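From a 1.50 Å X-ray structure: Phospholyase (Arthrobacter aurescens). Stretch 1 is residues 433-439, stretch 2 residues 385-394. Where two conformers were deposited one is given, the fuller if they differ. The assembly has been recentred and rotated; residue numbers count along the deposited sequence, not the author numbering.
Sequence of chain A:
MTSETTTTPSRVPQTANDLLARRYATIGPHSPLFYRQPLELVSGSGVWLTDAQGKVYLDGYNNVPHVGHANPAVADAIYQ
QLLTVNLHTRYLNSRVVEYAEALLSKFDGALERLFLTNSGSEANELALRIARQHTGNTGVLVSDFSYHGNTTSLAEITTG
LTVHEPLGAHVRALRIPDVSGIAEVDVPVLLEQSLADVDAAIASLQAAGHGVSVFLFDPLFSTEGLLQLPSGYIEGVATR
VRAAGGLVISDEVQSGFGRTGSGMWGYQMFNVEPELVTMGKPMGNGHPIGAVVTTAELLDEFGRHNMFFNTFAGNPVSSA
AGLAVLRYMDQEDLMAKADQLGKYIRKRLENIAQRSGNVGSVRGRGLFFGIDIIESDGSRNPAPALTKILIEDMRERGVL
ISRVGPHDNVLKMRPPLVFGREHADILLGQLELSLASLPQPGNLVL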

ATOM      1  N   LEU A 433      10.539  -4.448  39.660  1.00 14.62           N
ATOM      2  CA  LEU A 433       9.813  -5.412  40.466  1.00 16.62           C
ATOM      3  C   LEU A 433       9.627  -6.751  39.744  1.00 19.25           C
ATOM      4  O   LEU A 433       9.768  -7.864  40.329  1.00 19.61           O
ATOM      5  CB  LEU A 433       8.510  -4.827  40.942  1.00 15.39           C
ATOM      6  CG  LEU A 433       8.628  -3.602  41.904  1.00 15.87           C
ATOM      7  CD1 LEU A 433       7.311  -2.950  42.037  1.00 16.99           C
ATOM      8  CD2 LEU A 433       9.272  -3.943  43.260  1.00 18.22           C
ATOM      9  N   SER A 434       9.351  -6.698  38.451  1.00 16.83           N
ATOM     10  CA  SER A 434       9.286  -7.913  37.642  1.00 16.73           C
ATOM     11  C   SER A 434      10.618  -8.698  37.600  1.00 15.97           C
ATOM     12  O   SER A 434      10.648  -9.960  37.766  1.00 17.32           O
ATOM     13  CB  SER A 434       8.702  -7.507  36.235  1.00 16.27           C
ATOM     14  OG  SER A 434       8.349  -8.741  35.528  1.00 20.96           O
ATOM     15  N   LEU A 435      11.737  -8.058  37.336  1.00 15.18           N
ATOM     16  CA  LEU A 435      13.081  -8.621  37.344  1.00 16.51           C
ATOM     17  C   LEU A 435      13.352  -9.299  38.716  1.00 17.62           C
ATOM     18  O   LEU A 435      13.917 -10.433  38.789  1.00 19.40           O
ATOM     19  CB  LEU A 435      14.152  -7.611  37.005  1.00 18.13           C
ATOM     20  CG  LEU A 435      14.235  -7.245  35.521  1.00 18.85           C
ATOM     21  CD1 LEU A 435      15.063  -5.979  35.391  1.00 18.61           C
ATOM     22  CD2 LEU A 435      14.841  -8.319  34.649  1.00 19.47           C
ATOM     23  N   ALA A 436      12.948  -8.611  39.770  1.00 19.29           N
ATOM     24  CA  ALA A 436      13.259  -9.132  41.094  1.00 22.91           C
ATOM     25  C   ALA A 436      12.490 -10.423  41.355  1.00 24.60           C
ATOM     26  O   ALA A 436      12.941 -11.212  42.186  1.00 24.07           O
ATOM     27  CB  ALA A 436      12.977  -8.087  42.150  1.00 23.42           C
ATOM     28  N   SER A 437      11.365 -10.658  40.690  1.00 21.76           N
ATOM     29  CA  SER A 437      10.567 -11.862  40.821  0.50 23.47           C
ATOM     30  C   SER A 437      11.115 -13.092  40.056  1.00 23.36           C
ATOM     31  O   SER A 437      10.578 -14.226  40.220  1.00 27.09           O
ATOM     32  CB  SER A 437       9.174 -11.588  40.286  0.50 26.59           C
ATOM     33  OG  SER A 437       8.393 -10.939  41.236  0.50 31.18           O
ATOM     34  N   LEU A 438      12.115 -12.949  39.226  1.00 20.97           N
ATOM     35  CA  LEU A 438      12.658 -14.125  38.475  1.00 22.20           C
ATOM     36  C   LEU A 438      13.371 -15.117  39.468  1.00 29.14           C
ATOM     37  O   LEU A 438      13.841 -14.689  40.500  1.00 27.71           O
ATOM     38  CB  LEU A 438      13.624 -13.718  37.372  1.00 22.10           C
ATOM     39  CG  LEU A 438      13.034 -12.864  36.223  1.00 21.19           C
ATOM     40  CD1 LEU A 438      14.112 -12.381  35.296  1.00 20.99           C
ATOM     41  CD2 LEU A 438      11.890 -13.607  35.500  1.00 24.33           C
ATOM     42  N   PRO A 439      13.427 -16.417  39.132  1.00 33.77           N
ATOM     43  CA  PRO A 439      14.111 -17.392  40.053  1.00 37.10           C
ATOM     44  C   PRO A 439      15.640 -17.092  40.317  1.00 43.06           C
ATOM     45  O   PRO A 439      16.335 -16.521  39.442  1.00 36.62           O
ATOM     46  CB  PRO A 439      13.864 -18.741  39.367  1.00 38.75           C
ATOM     47  CG  PRO A 439      12.860 -18.516  38.281  1.00 40.21           C
ATOM     48  CD  PRO A 439      12.936 -17.047  37.893  1.00 38.43           C
TER
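Stretch 2 385-394: ALTKILIEDM

Stretch 2 is helical throughout, part of a longer helix that extends beyond both of its ends, and its backbone is held by regular i to i+4 hydrogen bonds such as Asp393 N to Ile389 O at 2.8 Å. Stretch 1 begins as the last part of another helix and leaves it as an extended segment at Leu438 and Pro439. The two run antiparallel: the CA atoms of Ser434 and Leu390 lie 6.4 Å apart, and those of Leu438 and Leu386 7.6 Å apart, so that four residues forward along stretch 1 correspond to four residues back along stretch 2. Together the stretches bury 385 Å² of surface.

Leu433, at the start, points sideways and makes no contact with stretch 2. Ser434 points toward it and marks the close approach of the backbones, where a small side chain suits the limited space. Its OG donates a hydrogen bond to OD2 of Asp393 at 2.7 Å, which gives the buried hydroxyl a polar partner although it lies beside hydrocarbon: the same OG lies 3.4 Å from CD2 of Leu390, and the serine CB is 4.1 Å from SD of Met394. Asp393 adopts the t rotamer, with its CB directed toward stretch 1.

Leu435 starts away from stretch 2, but its length brings the end of the side chain back, and its CD2 packs 3.8 Å from CD1 of Leu390. Although its CA-to-CB bond points away, the residue is long enough to contribute, whereas Ala436, also directed away, has too short a side chain to reach.

At Ser437 the helical pattern loosens. Its N makes weak hydrogen bonds to O of Leu433 at 3.2 Å and to O of Ser434 at 3.1 Å. The side chain does not touch stretch 2 directly, but a water bridges the gap, 2.9 Å from Ser437 OG and 3.0 Å from Asp393 OD2, to which it donates a weak hydrogen bond. A polar residue suits this exposed position.

Leu438 turns to an extended backbone, with psi near 153°, while its N still bonds to O of Leu435 at 3.1 Å. Its side chain points toward stretch 2 and spreads over one face of that helix: CD2 lies 3.8 Å from CG2 of Ile389 and 4.5 Å from CD2 of Leu386, and CD1 lies 4.1 Å from CD2 of Leu390. CD2 alone comes within 4.5 Å of all three aliphatic neighbours, and CD1 adds a second approach to Leu390; an apolar side chain suits this place. Pro439, exposed and directed sideways, carries the chain onward without close contact.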

ATOM      1  N   ALA A 385      13.269 -17.739  27.365  1.00 18.40           N
ATOM      2  CA  ALA A 385      12.121 -18.084  28.184  1.00 18.45           C
ATOM      3  C   ALA A 385      11.867 -17.074  29.361  1.00 16.24           C
ATOM      4  O   ALA A 385      10.732 -16.822  29.689  1.00 18.65           O
ATOM      5  CB  ALA A 385      12.284 -19.524  28.809  1.00 20.13           C
ATOM      6  N   LEU A 386      12.965 -16.549  29.952  1.00 18.86           N
ATOM      7  CA  LEU A 386      12.861 -15.535  31.020  1.00 17.96           C
ATOM      8  C   LEU A 386      12.273 -14.195  30.405  1.00 15.56           C
ATOM      9  O   LEU A 386      11.464 -13.493  31.046  1.00 16.05           O
ATOM     10  CB  LEU A 386      14.187 -15.222  31.678  1.00 19.43           C
ATOM     11  CG  LEU A 386      14.917 -16.369  32.471  1.00 20.05           C
ATOM     12  CD1 LEU A 386      16.140 -15.955  33.191  1.00 22.64           C
ATOM     13  CD2 LEU A 386      13.911 -17.019  33.393  1.00 22.54           C
ATOM     14  N   THR A 387      12.660 -13.933  29.174  1.00 15.33           N
ATOM     15  CA  THR A 387      12.111 -12.726  28.457  1.00 14.54           C
ATOM     16  C   THR A 387      10.616 -12.818  28.321  1.00 16.92           C
ATOM     17  O   THR A 387       9.889 -11.857  28.558  1.00 17.04           O
ATOM     18  CB  THR A 387      12.834 -12.545  27.047  1.00 14.82           C
ATOM     19  OG1 THR A 387      14.233 -12.609  27.192  1.00 16.65           O
ATOM     20  CG2 THR A 387      12.515 -11.181  26.426  1.00 16.53           C
ATOM     21  N   LYS A 388      10.071 -14.001  27.929  1.00 16.17           N
ATOM     22  CA  LYS A 388       8.643 -14.196  27.802  1.00 17.58           C
ATOM     23  C   LYS A 388       7.904 -14.015  29.135  1.00 16.71           C
ATOM     24  O   LYS A 388       6.816 -13.448  29.245  1.00 16.29           O
ATOM     25  CB  LYS A 388       8.356 -15.587  27.156  1.00 20.42           C
ATOM     26  CG  LYS A 388       6.924 -15.918  27.073  1.00 26.05           C
ATOM     27  CD  LYS A 388       6.177 -15.104  26.104  1.00 32.74           C
ATOM     28  CE  LYS A 388       4.778 -15.736  25.818  1.00 35.26           C
ATOM     29  NZ  LYS A 388       3.954 -14.695  25.215  1.00 37.88           N
ATOM     30  N   ILE A 389       8.515 -14.601  30.188  1.00 16.36           N
ATOM     31  CA  ILE A 389       7.987 -14.438  31.589  1.00 16.92           C
ATOM     32  C   ILE A 389       7.814 -12.937  31.942  1.00 16.25           C
ATOM     33  O   ILE A 389       6.742 -12.506  32.436  1.00 16.78           O
ATOM     34  CB  ILE A 389       8.900 -15.173  32.640  1.00 20.82           C
ATOM     35  CG1 ILE A 389       8.725 -16.688  32.492  1.00 21.72           C
ATOM     36  CG2 ILE A 389       8.588 -14.696  34.026  1.00 21.05           C
ATOM     37  CD1 ILE A 389       9.695 -17.535  33.328  1.00 26.32           C
ATOM     38  N   LEU A 390       8.867 -12.171  31.641  1.00 16.18           N
ATOM     39  CA  LEU A 390       8.820 -10.711  31.916  1.00 15.98           C
ATOM     40  C   LEU A 390       7.714  -9.967  31.107  1.00 15.61           C
ATOM     41  O   LEU A 390       7.009  -9.093  31.644  1.00 15.08           O
ATOM     42  CB  LEU A 390      10.143 -10.082  31.649  1.00 16.10           C
ATOM     43  CG  LEU A 390      11.348 -10.472  32.567  1.00 17.30           C
ATOM     44  CD1 LEU A 390      12.689 -10.042  31.995  1.00 17.30           C
ATOM     45  CD2 LEU A 390      11.191  -9.844  33.956  1.00 18.71           C
ATOM     46  N   ILE A 391       7.609 -10.319  29.833  1.00 14.03           N
ATOM     47  CA  ILE A 391       6.542  -9.673  29.011  1.00 14.06           C
ATOM     48  C   ILE A 391       5.111  -9.961  29.522  1.00 15.80           C
ATOM     49  O   ILE A 391       4.283  -9.059  29.647  1.00 14.89           O
ATOM     50  CB  ILE A 391       6.719 -10.112  27.520  1.00 15.20           C
ATOM     51  CG1 ILE A 391       7.972  -9.499  26.967  1.00 16.12           C
ATOM     52  CG2 ILE A 391       5.501  -9.765  26.666  1.00 17.63           C
ATOM     53  CD1 ILE A 391       8.457 -10.147  25.651  1.00 18.91           C
ATOM     54  N   GLU A 392       4.846 -11.258  29.882  1.00 15.89           N
ATOM     55  CA  GLU A 392       3.531 -11.587  30.426  1.00 15.92           C
ATOM     56  C   GLU A 392       3.305 -10.977  31.828  1.00 13.53           C
ATOM     57  O   GLU A 392       2.168 -10.539  32.149  1.00 15.16           O
ATOM     58  CB  GLU A 392       3.370 -13.107  30.429  1.00 15.33           C
ATOM     59  CG  GLU A 392       3.318 -13.736  29.040  1.00 16.45           C
ATOM     60  CD  GLU A 392       1.981 -13.585  28.283  1.00 15.96           C
ATOM     61  OE1 GLU A 392       1.017 -13.128  28.893  1.00 17.51           O
ATOM     62  OE2 GLU A 392       1.936 -14.099  27.091  1.00 19.33           O
ATOM     63  N   ASP A 393       4.362 -10.999  32.675  1.00 14.87           N
ATOM     64  CA  ASP A 393       4.251 -10.403  33.990  1.00 15.44           C
ATOM     65  C   ASP A 393       3.962  -8.862  33.960  1.00 14.72           C
ATOM     66  O   ASP A 393       3.130  -8.299  34.653  1.00 16.38           O
ATOM     67  CB  ASP A 393       5.499 -10.706  34.858  1.00 17.93           C
ATOM     68  CG  ASP A 393       5.332 -10.219  36.289  1.00 21.14           C
ATOM     69  OD1 ASP A 393       4.417 -10.698  36.963  1.00 25.55           O
ATOM     70  OD2 ASP A 393       6.054  -9.381  36.706  1.00 25.67           O
ATOM     71  N   MET A 394       4.662  -8.194  33.033  1.00 15.51           N
ATOM     72  CA  MET A 394       4.449  -6.763  32.857  1.00 15.83           C
ATOM     73  C   MET A 394       3.020  -6.467  32.386  1.00 15.32           C
ATOM     74  O   MET A 394       2.368  -5.553  32.845  1.00 14.97           O
ATOM     75  CB  MET A 394       5.503  -6.246  31.845  1.00 14.43           C
ATOM     76  CG  MET A 394       6.887  -6.084  32.480  1.00 14.08           C
ATOM     77  SD  MET A 394       7.046  -4.695  33.689  1.00 15.89           S
ATOM     78  CE  MET A 394       7.273  -3.280  32.576  1.00 15.94           C
TER
HETATM   79  O   HOH W   1       6.204 -10.509  39.441  1.00 25.91           O